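PDB 2Z6V: putative uncharacterized protein from Mycobacterium avium, which probably transfers a sulfuryl group from the donor PAPS to an acceptor not yet identified, as other members of the sulfotransferase family do. Local coordinates for residues W204-P209 with R287-L292; S123-Q128 with D345-I350; G85-V90 with Y227-R232; L307-M312 with E393-I398. One frame throughout, in Å; residues are numbered along the deposited sequence.

How the contacts relate
Contacts 1 and 4 form a neighbouring pair around the bound palmitic acid: both touch it, their centres are 20 Å apart, and Asp205 OD2 of contact 1 lies 3.3 Å from Gln311 NE2 of contact 4. Helix 287-293 and helix 301-326, which carry one segment of each, follow one another in the chain. Contact 3 is farther from the ligand, the side chain of Arg86 about 13 Å from it, though its nearest atoms are about 7 Å from those of contact 1. Contact 2, its centre 32 Å from that of contact 1 and across the chain's centre, involves the helix that follows the turn probably binding the sulfuryl donor. Along the chain contact 1 is nested inside the loop that contact 2 closes.

Contact 1 of 4, residues W204-P209 with R287-L292. With PLM (palmitic acid), chain C.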
# COMPACT_ATOMS: atom_id res chain seq x y z
N TRP A 204 3.35 8.96 -1.33
CA TRP A 204 4.20 10.13 -1.50
C TRP A 204 3.63 11.36 -0.80
O TRP A 204 4.38 12.19 -0.29
CB TRP A 204 4.39 10.43 -2.99
CG TRP A 204 5.31 9.48 -3.67
CD1 TRP A 204 5.01 8.66 -4.72
CD2 TRP A 204 6.68 9.24 -3.35
NE1 TRP A 204 6.11 7.92 -5.07
CE2 TRP A 204 7.16 8.26 -4.25
CE3 TRP A 204 7.56 9.77 -2.40
CZ2 TRP A 204 8.47 7.79 -4.22
CZ3 TRP A 204 8.88 9.29 -2.36
CH2 TRP A 204 9.32 8.31 -3.27
N ASP A 205 2.30 11.47 -0.78
CA ASP A 205 1.64 12.61 -0.16
C ASP A 205 1.87 12.72 1.34
O ASP A 205 1.78 13.81 1.91
CB ASP A 205 0.13 12.58 -0.42
CG ASP A 205 -0.58 13.79 0.17
OD1 ASP A 205 -0.39 14.91 -0.37
OD2 ASP A 205 -1.31 13.63 1.17
N SER A 206 2.16 11.60 2.00
CA SER A 206 2.38 11.66 3.43
C SER A 206 3.77 12.23 3.73
O SER A 206 4.10 12.52 4.87
CB SER A 206 2.21 10.27 4.06
OG SER A 206 3.11 9.35 3.51
N PHE A 207 4.58 12.38 2.68
CA PHE A 207 5.92 12.94 2.83
C PHE A 207 5.93 14.37 2.32
O PHE A 207 6.98 15.00 2.24
CB PHE A 207 6.93 12.11 2.03
CG PHE A 207 7.31 10.82 2.69
CD1 PHE A 207 8.24 10.80 3.72
CD2 PHE A 207 6.68 9.63 2.33
CE1 PHE A 207 8.54 9.61 4.38
CE2 PHE A 207 6.98 8.44 2.99
CZ PHE A 207 7.90 8.42 4.01
N LEU A 208 4.75 14.89 1.97
CA LEU A 208 4.65 16.27 1.48
C LEU A 208 3.80 17.12 2.43
O LEU A 208 2.79 16.66 2.95
CB LEU A 208 4.06 16.28 0.06
CG LEU A 208 4.83 15.40 -0.94
CD1 LEU A 208 4.19 15.48 -2.31
CD2 LEU A 208 6.28 15.85 -1.02
N PRO A 209 4.23 18.37 2.67
CA PRO A 209 3.51 19.27 3.57
C PRO A 209 2.14 19.71 3.09
O PRO A 209 1.24 19.97 3.90
CB PRO A 209 4.49 20.44 3.71
CG PRO A 209 5.14 20.48 2.37
CD PRO A 209 5.42 19.02 2.11
N ARG A 287 1.73 11.30 11.33
CA ARG A 287 2.71 11.93 12.20
C ARG A 287 4.13 11.41 12.00
O ARG A 287 5.08 12.19 11.98
CB ARG A 287 2.28 11.79 13.65
CG ARG A 287 1.15 12.75 14.03
CD ARG A 287 0.73 12.53 15.46
NE ARG A 287 -0.37 13.40 15.87
CZ ARG A 287 -0.28 14.72 16.06
NH1 ARG A 287 0.88 15.34 15.88
NH2 ARG A 287 -1.34 15.40 16.45
N LEU A 288 4.28 10.10 11.82
CA LEU A 288 5.61 9.52 11.63
C LEU A 288 6.36 10.11 10.43
O LEU A 288 7.46 10.65 10.59
CB LEU A 288 5.51 8.00 11.54
CG LEU A 288 6.82 7.23 11.32
CD1 LEU A 288 7.94 7.80 12.19
CD2 LEU A 288 6.59 5.76 11.64
N PRO A 289 5.80 10.03 9.21
CA PRO A 289 6.56 10.61 8.10
C PRO A 289 6.73 12.13 8.19
O PRO A 289 7.70 12.68 7.69
CB PRO A 289 5.79 10.16 6.85
CG PRO A 289 4.42 9.92 7.34
CD PRO A 289 4.63 9.28 8.70
N GLN A 290 5.78 12.80 8.85
CA GLN A 290 5.87 14.24 9.02
C GLN A 290 7.09 14.54 9.89
O GLN A 290 7.86 15.45 9.60
CB GLN A 290 4.63 14.79 9.74
CG GLN A 290 3.39 14.93 8.88
CD GLN A 290 2.13 15.12 9.72
OE1 GLN A 290 2.20 15.62 10.85
NE2 GLN A 290 0.98 14.74 9.18
N SER A 291 7.27 13.75 10.94
CA SER A 291 8.38 13.94 11.86
C SER A 291 9.72 13.51 11.29
O SER A 291 10.77 13.93 11.79
CB SER A 291 8.13 13.19 13.17
OG SER A 291 8.19 11.78 13.00
N LEU A 292 9.71 12.68 10.25
CA LEU A 292 10.95 12.21 9.65
C LEU A 292 11.58 13.18 8.67
O LEU A 292 12.79 13.18 8.49
CB LEU A 292 10.75 10.87 8.94
CG LEU A 292 10.47 9.63 9.80
CD1 LEU A 292 10.35 8.42 8.88
CD2 LEU A 292 11.59 9.41 10.82
C1 PLM C . -0.85 10.13 2.32
O1 PLM C . -1.41 11.23 2.15
O2 PLM C . 0.28 9.80 1.88
C2 PLM C . -1.59 9.08 3.16
C3 PLM C . -3.03 8.91 2.68
C4 PLM C . -3.76 7.78 3.41
C5 PLM C . -3.08 6.43 3.17
C6 PLM C . -1.87 6.23 4.08
C7 PLM C . -1.03 5.04 3.61
C8 PLM C . -0.27 5.39 2.34
C9 PLM C . -0.27 4.20 1.38
CA PLM C . 0.20 2.91 2.07
CB PLM C . -0.27 1.67 1.31
CC PLM C . -1.78 1.70 1.14
CD PLM C . -2.19 2.61 -0.02
CE PLM C . -3.64 3.08 0.09
CF PLM C . -3.82 3.97 1.32
CG PLM C . -5.22 4.58 1.39
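Phe207 and Pro289 make the main apolar contact. Pro289 CB sits 4.0 Å from the centroid of the Phe207 ring and 20° off its normal, a CH-pi contact over one face, displaced toward the rim so that Phe207 CE1 is the ring atom nearest to it. The two side chains cross at about a right angle. With CG anti to its carbonyl carbon (chi1 -77°), Phe207 carries the end of its side chain nearer to helix 287-293. Ser206 supplies the second apolar touch, its CB 4.0 Å from Pro289 CG.

No hydrogen bond joins the two segments; Ser206 OG bonds instead to Ser203 O. Ser206 N comes within 2.6 Å of O2 of the palmitic acid, while Asp205 OD2 is 2.6 Å from the fatty acid's O1. The turn is closed by Phe207 N bonding to Trp204 O.

Around this site, Asp205 packs on Leu307 of helix 301-326 and on helix 212-219, Leu208 reaches helix 50-64, and Gln290 leans on the start of helix 301-326.

Contact 2 of 4, residues S123-Q128 with D345-I350; sequences SYLLDQ and DVMRRI
Met347 of helix 343-353 reaches across to Leu125 and Leu126 of the 123-128 segment and carries the contact. Ahead of it in the sequence, Asp345 forms a salt bridge within its own helix, OD2 to Arg349 NH1 at 3.1 Å.

Met347 follows, with a chain bent at both chi2 (-51°) and chi3 (-64°), which curls the thioether and ends in a methyl between the two leucines. Its CE lies 3.5 Å from Leu126 CD2 and 3.7 Å from Leu125 CB. Farther back along the side chain, SD and CG both lie 3.8 Å from Leu125 CD1. Leu125 thus crosses the bent chain at a slant, touching CG, SD and CE, while Leu126 meets the methyl alone. Met366 of helix 360-371 touches both Met347 and Leu125.

Arg348 turns to Glu363, and Arg349 has a second acidic partner in Glu338. Ile350 points toward the other segment and, like Val346, also packs on Phe332 of strand 331-335. Helix 120-126 follows strand 109-113 and the P-loop-like turn that in sulfotransferases holds the 5'-phosphosulfate of the donor; the two leucines lie at the end of this helix remote from that turn.

All three touching residues are buried and meet through carbon and sulfur alone, which implies cohesion by dispersion and exclusion of water.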
# COMPACT_ATOMS: atom_id res chain seq x y z
N SER A 123 -4.12 -10.63 5.31
CA SER A 123 -3.01 -10.66 4.37
C SER A 123 -2.09 -11.82 4.70
O SER A 123 -1.68 -12.55 3.80
CB SER A 123 -2.19 -9.36 4.41
OG SER A 123 -2.83 -8.31 3.70
N TYR A 124 -1.78 -11.99 5.98
CA TYR A 124 -0.91 -13.08 6.42
C TYR A 124 -1.55 -14.45 6.32
O TYR A 124 -0.87 -15.43 6.02
CB TYR A 124 -0.42 -12.86 7.87
CG TYR A 124 0.64 -11.78 7.99
CD1 TYR A 124 0.28 -10.43 8.04
CD2 TYR A 124 2.00 -12.11 8.00
CE1 TYR A 124 1.25 -9.44 8.08
CE2 TYR A 124 2.98 -11.12 8.04
CZ TYR A 124 2.60 -9.79 8.07
OH TYR A 124 3.55 -8.80 8.05
N LEU A 125 -2.85 -14.53 6.58
CA LEU A 125 -3.52 -15.82 6.49
C LEU A 125 -3.57 -16.34 5.04
O LEU A 125 -3.39 -17.54 4.80
CB LEU A 125 -4.93 -15.73 7.07
CG LEU A 125 -4.94 -15.56 8.59
CD1 LEU A 125 -6.37 -15.56 9.11
CD2 LEU A 125 -4.13 -16.69 9.23
N LEU A 126 -3.81 -15.45 4.09
CA LEU A 126 -3.87 -15.83 2.69
C LEU A 126 -2.49 -16.26 2.24
O LEU A 126 -2.34 -17.06 1.31
CB LEU A 126 -4.35 -14.67 1.82
CG LEU A 126 -5.79 -14.18 2.00
CD1 LEU A 126 -6.01 -12.90 1.21
CD2 LEU A 126 -6.75 -15.27 1.55
N ASP A 127 -1.47 -15.71 2.89
CA ASP A 127 -0.09 -16.02 2.54
C ASP A 127 0.31 -17.41 3.03
O ASP A 127 1.36 -17.92 2.65
CB ASP A 127 0.84 -14.95 3.13
CG ASP A 127 2.28 -15.10 2.64
OD1 ASP A 127 2.49 -15.32 1.43
OD2 ASP A 127 3.20 -14.97 3.47
N GLN A 128 -0.55 -18.01 3.86
CA GLN A 128 -0.31 -19.34 4.40
C GLN A 128 -0.68 -20.44 3.40
O GLN A 128 -0.33 -21.60 3.60
CB GLN A 128 -1.11 -19.55 5.68
CG GLN A 128 -0.66 -18.69 6.82
CD GLN A 128 0.83 -18.80 7.04
OE1 GLN A 128 1.37 -19.90 7.18
NE2 GLN A 128 1.51 -17.65 7.07
N ASP A 345 -13.36 -18.09 10.55
CA ASP A 345 -14.68 -18.16 9.95
C ASP A 345 -14.69 -17.33 8.67
O ASP A 345 -15.22 -17.77 7.64
CB ASP A 345 -15.75 -17.62 10.89
CG ASP A 345 -17.13 -17.62 10.25
OD1 ASP A 345 -17.57 -18.69 9.78
OD2 ASP A 345 -17.78 -16.55 10.22
N VAL A 346 -14.11 -16.14 8.73
CA VAL A 346 -14.04 -15.27 7.57
C VAL A 346 -13.29 -15.95 6.42
O VAL A 346 -13.72 -15.88 5.27
CB VAL A 346 -13.32 -13.94 7.88
CG1 VAL A 346 -13.20 -13.11 6.62
CG2 VAL A 346 -14.10 -13.16 8.94
N MET A 347 -12.19 -16.63 6.73
CA MET A 347 -11.40 -17.30 5.71
C MET A 347 -12.20 -18.35 4.95
O MET A 347 -12.18 -18.37 3.71
CB MET A 347 -10.15 -17.93 6.34
CG MET A 347 -9.24 -16.94 7.08
SD MET A 347 -8.78 -15.45 6.12
CE MET A 347 -7.82 -16.17 4.78
N ARG A 348 -12.89 -19.21 5.67
CA ARG A 348 -13.68 -20.25 5.03
C ARG A 348 -14.71 -19.64 4.09
O ARG A 348 -14.92 -20.13 2.98
CB ARG A 348 -14.40 -21.12 6.07
CG ARG A 348 -13.44 -21.77 7.05
CD ARG A 348 -14.06 -22.92 7.82
NE ARG A 348 -13.17 -23.27 8.93
CZ ARG A 348 -13.19 -22.67 10.11
NH1 ARG A 348 -14.07 -21.69 10.34
NH2 ARG A 348 -12.30 -23.00 11.04
N ARG A 349 -15.33 -18.55 4.53
CA ARG A 349 -16.32 -17.87 3.72
C ARG A 349 -15.69 -17.18 2.52
O ARG A 349 -16.32 -17.07 1.46
CB ARG A 349 -17.10 -16.87 4.56
CG ARG A 349 -18.12 -17.53 5.48
CD ARG A 349 -18.37 -16.70 6.71
NE ARG A 349 -18.87 -15.38 6.35
CZ ARG A 349 -18.57 -14.28 7.01
NH1 ARG A 349 -17.77 -14.34 8.07
NH2 ARG A 349 -19.07 -13.11 6.62
N ILE A 350 -14.46 -16.72 2.68
CA ILE A 350 -13.76 -16.08 1.58
C ILE A 350 -13.48 -17.16 0.55
O ILE A 350 -13.72 -16.96 -0.64
CB ILE A 350 -12.41 -15.47 2.03
CG1 ILE A 350 -12.66 -14.10 2.67
CG2 ILE A 350 -11.45 -15.34 0.83
CD1 ILE A 350 -11.42 -13.50 3.31

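Contact 3 of 4, residues G85-V90 with Y227-R232; sequences GRRLQV and YEYQKR
Tyr229 is held against Arg87 and Val90 in the tight part of this contact. Arg87 lays its CD over one face of the tyrosine ring, 3.4 Å from Tyr229 CE1. Its CZ stands 4.7 Å from the ring centroid at 16° off the normal, a cation-pi interaction. The guanidinium and ring planes are inclined to one another, so this is not a flat stack. Arg87 starts with CG anti to the backbone N (chi1 180°) and then bends at chi2, which folds the chain over the ring. Val90 comes from the opposite direction to Tyr229, its CG2 3.6 Å from Tyr229 OH. That hydroxyl is hydrogen-bonded to Gln197, and the Arg87 guanidinium is fixed by salt bridges to Asp198 and Asp47.

The looser side is at the partly exposed Arg232. Its NH1 lies in plane at the Tyr229 ring edge but stays 5.0 Å from Arg87 NE, and its link to Asp47 is a long, weak ion pair; the same carboxylate thus faces both arginines.

The axes of the two segments pass 12.0 Å apart at 56°, a separation bridged chiefly by Tyr229 and Arg87. Helix 224-238 leads into strand 244-248 of the parallel sheet, and helix 70-96 packs against helix 224-238 in the alpha/beta fold of sulfotransferases.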
# COMPACT_ATOMS: atom_id res chain seq x y z
N GLY A 85 14.73 3.74 -9.68
CA GLY A 85 15.74 2.77 -10.06
C GLY A 85 15.12 1.40 -10.26
O GLY A 85 15.53 0.65 -11.15
N ARG A 86 14.14 1.07 -9.42
CA ARG A 86 13.44 -0.21 -9.52
C ARG A 86 12.73 -0.28 -10.85
O ARG A 86 12.74 -1.31 -11.54
CB ARG A 86 12.42 -0.36 -8.39
CG ARG A 86 13.04 -0.73 -7.08
CD ARG A 86 12.26 -0.16 -5.93
NE ARG A 86 13.14 -0.04 -4.78
CZ ARG A 86 12.97 0.82 -3.79
NH1 ARG A 86 11.93 1.65 -3.80
NH2 ARG A 86 13.86 0.86 -2.81
N ARG A 87 12.10 0.83 -11.21
CA ARG A 87 11.38 0.96 -12.47
C ARG A 87 12.35 0.64 -13.60
O ARG A 87 12.01 -0.08 -14.52
CB ARG A 87 10.83 2.38 -12.59
CG ARG A 87 10.05 2.69 -13.85
CD ARG A 87 8.76 1.92 -13.91
NE ARG A 87 7.95 2.37 -15.04
CZ ARG A 87 7.14 3.42 -15.01
NH1 ARG A 87 7.02 4.16 -13.91
NH2 ARG A 87 6.43 3.74 -16.09
N LEU A 88 13.56 1.18 -13.50
CA LEU A 88 14.59 0.94 -14.52
C LEU A 88 15.02 -0.51 -14.55
O LEU A 88 15.22 -1.09 -15.62
CB LEU A 88 15.82 1.82 -14.24
CG LEU A 88 15.64 3.31 -14.49
CD1 LEU A 88 16.87 4.08 -14.04
CD2 LEU A 88 15.37 3.53 -15.97
N GLN A 89 15.16 -1.11 -13.37
CA GLN A 89 15.57 -2.50 -13.26
C GLN A 89 14.53 -3.47 -13.83
O GLN A 89 14.88 -4.44 -14.50
CB GLN A 89 15.85 -2.85 -11.79
CG GLN A 89 17.05 -2.12 -11.22
CD GLN A 89 17.45 -2.64 -9.84
OE1 GLN A 89 17.72 -3.82 -9.67
NE2 GLN A 89 17.51 -1.74 -8.87
N VAL A 90 13.25 -3.19 -13.59
CA VAL A 90 12.19 -4.05 -14.09
C VAL A 90 12.06 -3.96 -15.61
O VAL A 90 11.72 -4.94 -16.27
CB VAL A 90 10.82 -3.69 -13.44
CG1 VAL A 90 9.70 -4.52 -14.08
CG2 VAL A 90 10.88 -3.97 -11.94
N TYR A 227 -1.39 0.84 -13.09
CA TYR A 227 -1.91 -0.51 -12.98
C TYR A 227 -1.32 -1.41 -14.04
O TYR A 227 -1.09 -2.60 -13.80
CB TYR A 227 -3.44 -0.52 -13.03
CG TYR A 227 -4.04 -0.17 -11.69
CD1 TYR A 227 -4.23 1.15 -11.31
CD2 TYR A 227 -4.32 -1.18 -10.75
CE1 TYR A 227 -4.67 1.47 -10.02
CE2 TYR A 227 -4.76 -0.87 -9.47
CZ TYR A 227 -4.93 0.46 -9.10
OH TYR A 227 -5.33 0.77 -7.82
N GLU A 228 -1.03 -0.85 -15.22
CA GLU A 228 -0.44 -1.65 -16.28
C GLU A 228 0.96 -2.04 -15.86
O GLU A 228 1.44 -3.12 -16.20
CB GLU A 228 -0.40 -0.86 -17.59
CG GLU A 228 -1.69 -0.94 -18.39
CD GLU A 228 -1.85 0.23 -19.33
OE1 GLU A 228 -0.83 0.62 -19.95
OE2 GLU A 228 -2.99 0.75 -19.45
N TYR A 229 1.61 -1.15 -15.12
CA TYR A 229 2.95 -1.43 -14.62
C TYR A 229 2.85 -2.54 -13.56
O TYR A 229 3.66 -3.47 -13.54
CB TYR A 229 3.56 -0.17 -14.00
CG TYR A 229 4.94 -0.40 -13.40
CD1 TYR A 229 5.99 -0.89 -14.18
CD2 TYR A 229 5.18 -0.16 -12.04
CE1 TYR A 229 7.24 -1.15 -13.63
CE2 TYR A 229 6.42 -0.41 -11.48
CZ TYR A 229 7.45 -0.91 -12.28
OH TYR A 229 8.68 -1.18 -11.73
N GLN A 230 1.86 -2.45 -12.68
CA GLN A 230 1.72 -3.46 -11.65
C GLN A 230 1.62 -4.85 -12.26
O GLN A 230 2.28 -5.79 -11.79
CB GLN A 230 0.51 -3.22 -10.76
CG GLN A 230 0.51 -4.12 -9.56
CD GLN A 230 -0.73 -3.98 -8.72
OE1 GLN A 230 -1.41 -2.96 -8.76
NE2 GLN A 230 -1.02 -5.01 -7.92
N LYS A 231 0.81 -5.00 -13.30
CA LYS A 231 0.64 -6.30 -13.96
C LYS A 231 1.97 -6.84 -14.49
O LYS A 231 2.29 -8.02 -14.30
CB LYS A 231 -0.38 -6.19 -15.09
CG LYS A 231 -0.52 -7.46 -15.93
CD LYS A 231 -1.87 -7.52 -16.64
CE LYS A 231 -2.03 -8.83 -17.39
NZ LYS A 231 -3.46 -9.25 -17.54
N ARG A 232 2.76 -5.99 -15.14
CA ARG A 232 4.06 -6.40 -15.66
C ARG A 232 4.97 -6.82 -14.50
O ARG A 232 5.69 -7.82 -14.58
CB ARG A 232 4.72 -5.25 -16.43
CG ARG A 232 4.12 -4.97 -17.80
CD ARG A 232 4.91 -3.89 -18.53
NE ARG A 232 4.18 -2.62 -18.56
CZ ARG A 232 4.67 -1.48 -18.10
NH1 ARG A 232 5.88 -1.43 -17.58
NH2 ARG A 232 3.93 -0.38 -18.18

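Contact 4 of 4, residues L307-M312 with E393-I398. With PLM (palmitic acid), chain C.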
# COMPACT_ATOMS: atom_id res chain seq x y z
N LEU A 307 -7.98 17.22 5.48
CA LEU A 307 -7.36 16.50 4.38
C LEU A 307 -7.72 15.01 4.52
O LEU A 307 -8.09 14.36 3.55
CB LEU A 307 -5.84 16.69 4.37
CG LEU A 307 -5.01 15.79 3.41
CD1 LEU A 307 -5.55 15.85 1.98
CD2 LEU A 307 -3.54 16.22 3.45
N ALA A 308 -7.61 14.50 5.74
CA ALA A 308 -7.94 13.10 5.99
C ALA A 308 -9.40 12.86 5.61
O ALA A 308 -9.73 11.83 5.03
CB ALA A 308 -7.72 12.75 7.46
N MET A 309 -10.26 13.82 5.94
CA MET A 309 -11.68 13.71 5.63
C MET A 309 -11.90 13.68 4.12
O MET A 309 -12.68 12.88 3.62
CB MET A 309 -12.43 14.90 6.22
CG MET A 309 -13.90 14.95 5.87
SD MET A 309 -14.67 16.49 6.38
CE MET A 309 -14.77 16.25 8.14
N TRP A 310 -11.20 14.56 3.42
CA TRP A 310 -11.28 14.65 1.97
C TRP A 310 -10.81 13.34 1.33
O TRP A 310 -11.45 12.82 0.41
CB TRP A 310 -10.40 15.81 1.50
CG TRP A 310 -10.27 15.97 0.02
CD1 TRP A 310 -11.07 16.70 -0.80
CD2 TRP A 310 -9.24 15.41 -0.81
NE1 TRP A 310 -10.61 16.64 -2.10
CE2 TRP A 310 -9.49 15.85 -2.13
CE3 TRP A 310 -8.14 14.58 -0.57
CZ2 TRP A 310 -8.67 15.49 -3.20
CZ3 TRP A 310 -7.32 14.22 -1.63
CH2 TRP A 310 -7.59 14.68 -2.94
N GLN A 311 -9.71 12.80 1.83
CA GLN A 311 -9.17 11.56 1.31
C GLN A 311 -10.10 10.38 1.58
O GLN A 311 -10.30 9.52 0.71
CB GLN A 311 -7.79 11.28 1.90
CG GLN A 311 -6.67 12.01 1.20
CD GLN A 311 -5.31 11.60 1.73
OE1 GLN A 311 -5.10 10.45 2.07
NE2 GLN A 311 -4.38 12.54 1.77
N MET A 312 -10.65 10.32 2.78
CA MET A 312 -11.56 9.23 3.12
C MET A 312 -12.79 9.23 2.22
O MET A 312 -13.26 8.17 1.84
CB MET A 312 -11.98 9.32 4.59
CG MET A 312 -10.88 8.92 5.56
SD MET A 312 -10.25 7.27 5.19
CE MET A 312 -10.56 6.39 6.72
N GLU A 393 -19.83 14.43 14.12
CA GLU A 393 -20.89 15.17 13.45
C GLU A 393 -20.43 15.70 12.09
O GLU A 393 -21.22 15.78 11.15
CB GLU A 393 -21.36 16.35 14.31
CG GLU A 393 -22.06 15.97 15.62
CD GLU A 393 -21.09 15.61 16.74
OE1 GLU A 393 -20.40 14.57 16.65
OE2 GLU A 393 -21.01 16.38 17.73
N ALA A 394 -19.16 16.06 11.99
CA ALA A 394 -18.63 16.59 10.74
C ALA A 394 -18.35 15.49 9.71
O ALA A 394 -18.45 15.71 8.51
CB ALA A 394 -17.36 17.37 11.01
N LEU A 395 -18.01 14.30 10.20
CA LEU A 395 -17.70 13.18 9.32
C LEU A 395 -18.95 12.42 8.89
O LEU A 395 -18.96 11.79 7.83
CB LEU A 395 -16.73 12.22 10.01
CG LEU A 395 -15.27 12.65 10.17
CD1 LEU A 395 -14.52 11.60 10.95
CD2 LEU A 395 -14.65 12.86 8.81
N GLN A 396 -19.99 12.48 9.72
CA GLN A 396 -21.23 11.77 9.45
C GLN A 396 -21.72 11.86 7.99
O GLN A 396 -22.05 10.84 7.39
CB GLN A 396 -22.32 12.25 10.41
CG GLN A 396 -23.56 11.36 10.45
CD GLN A 396 -24.54 11.66 9.32
OE1 GLN A 396 -25.47 10.89 9.07
NE2 GLN A 396 -24.34 12.78 8.65
N PRO A 397 -21.76 13.07 7.41
CA PRO A 397 -22.21 13.20 6.02
C PRO A 397 -21.33 12.49 4.99
O PRO A 397 -21.82 11.99 3.97
CB PRO A 397 -22.25 14.72 5.81
CG PRO A 397 -21.18 15.20 6.72
CD PRO A 397 -21.42 14.39 7.97
N ILE A 398 -20.03 12.44 5.25
CA ILE A 398 -19.08 11.78 4.35
C ILE A 398 -19.34 10.27 4.28
O ILE A 398 -19.29 9.68 3.19
CB ILE A 398 -17.61 12.01 4.82
CG1 ILE A 398 -17.21 13.46 4.58
CG2 ILE A 398 -16.66 11.10 4.06
CD1 ILE A 398 -17.21 13.85 3.13
C1 PLM C . -0.85 10.13 2.32
O1 PLM C . -1.41 11.23 2.15
O2 PLM C . 0.28 9.80 1.88
C2 PLM C . -1.59 9.08 3.16
C3 PLM C . -3.03 8.91 2.68
C4 PLM C . -3.76 7.78 3.41
C5 PLM C . -3.08 6.43 3.17
C6 PLM C . -1.87 6.23 4.08
C7 PLM C . -1.03 5.04 3.61
C8 PLM C . -0.27 5.39 2.34
C9 PLM C . -0.27 4.20 1.38
CA PLM C . 0.20 2.91 2.07
CB PLM C . -0.27 1.67 1.31
CC PLM C . -1.78 1.70 1.14
CD PLM C . -2.19 2.61 -0.02
CE PLM C . -3.64 3.08 0.09
CF PLM C . -3.82 3.97 1.32
CG PLM C . -5.22 4.58 1.39
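Gln311 NE2 faces two neighbouring acceptors on one side: O1 of the palmitic acid, to which it donates over 3.3 Å with an N-H...O angle of 157°, and, weakly, Asp205 OD2. CG is anti to the carbonyl carbon (chi1 -82°) and the chain runs out straight beyond it, carrying the amide from helix 301-326 to the carboxyl end of the fatty acid. The exact placing of the amide against the fatty-acid chain is doubtful in the model.

Another side of the same helix meets helix 392-405 through Met309. Its CE lies 3.5 Å from Leu395 CD2 and 4.0 Å from Ala394 CB, so the methyl rests on the turn that these residues form. Nearer its backbone, Met309 CG touches Ile398 CG1 at 3.9 Å and Leu395 CD2 at 3.7 Å. The two segments run 19° apart with axes 10.5 Å from one another, a near-parallel helix pair bridged by side chains, at the periphery of the alpha/beta fold. Helix 392-405 is kinked at Pro397 and Ile398, where regular bonding to the turn before is interrupted and Ile398 N keeps a weak bond to Leu395 O, yet Ile398 still points toward helix 301-326. Leu395 leans against Tyr276 of helix 275-285, and Met312 packs on Ala278 and Thr279.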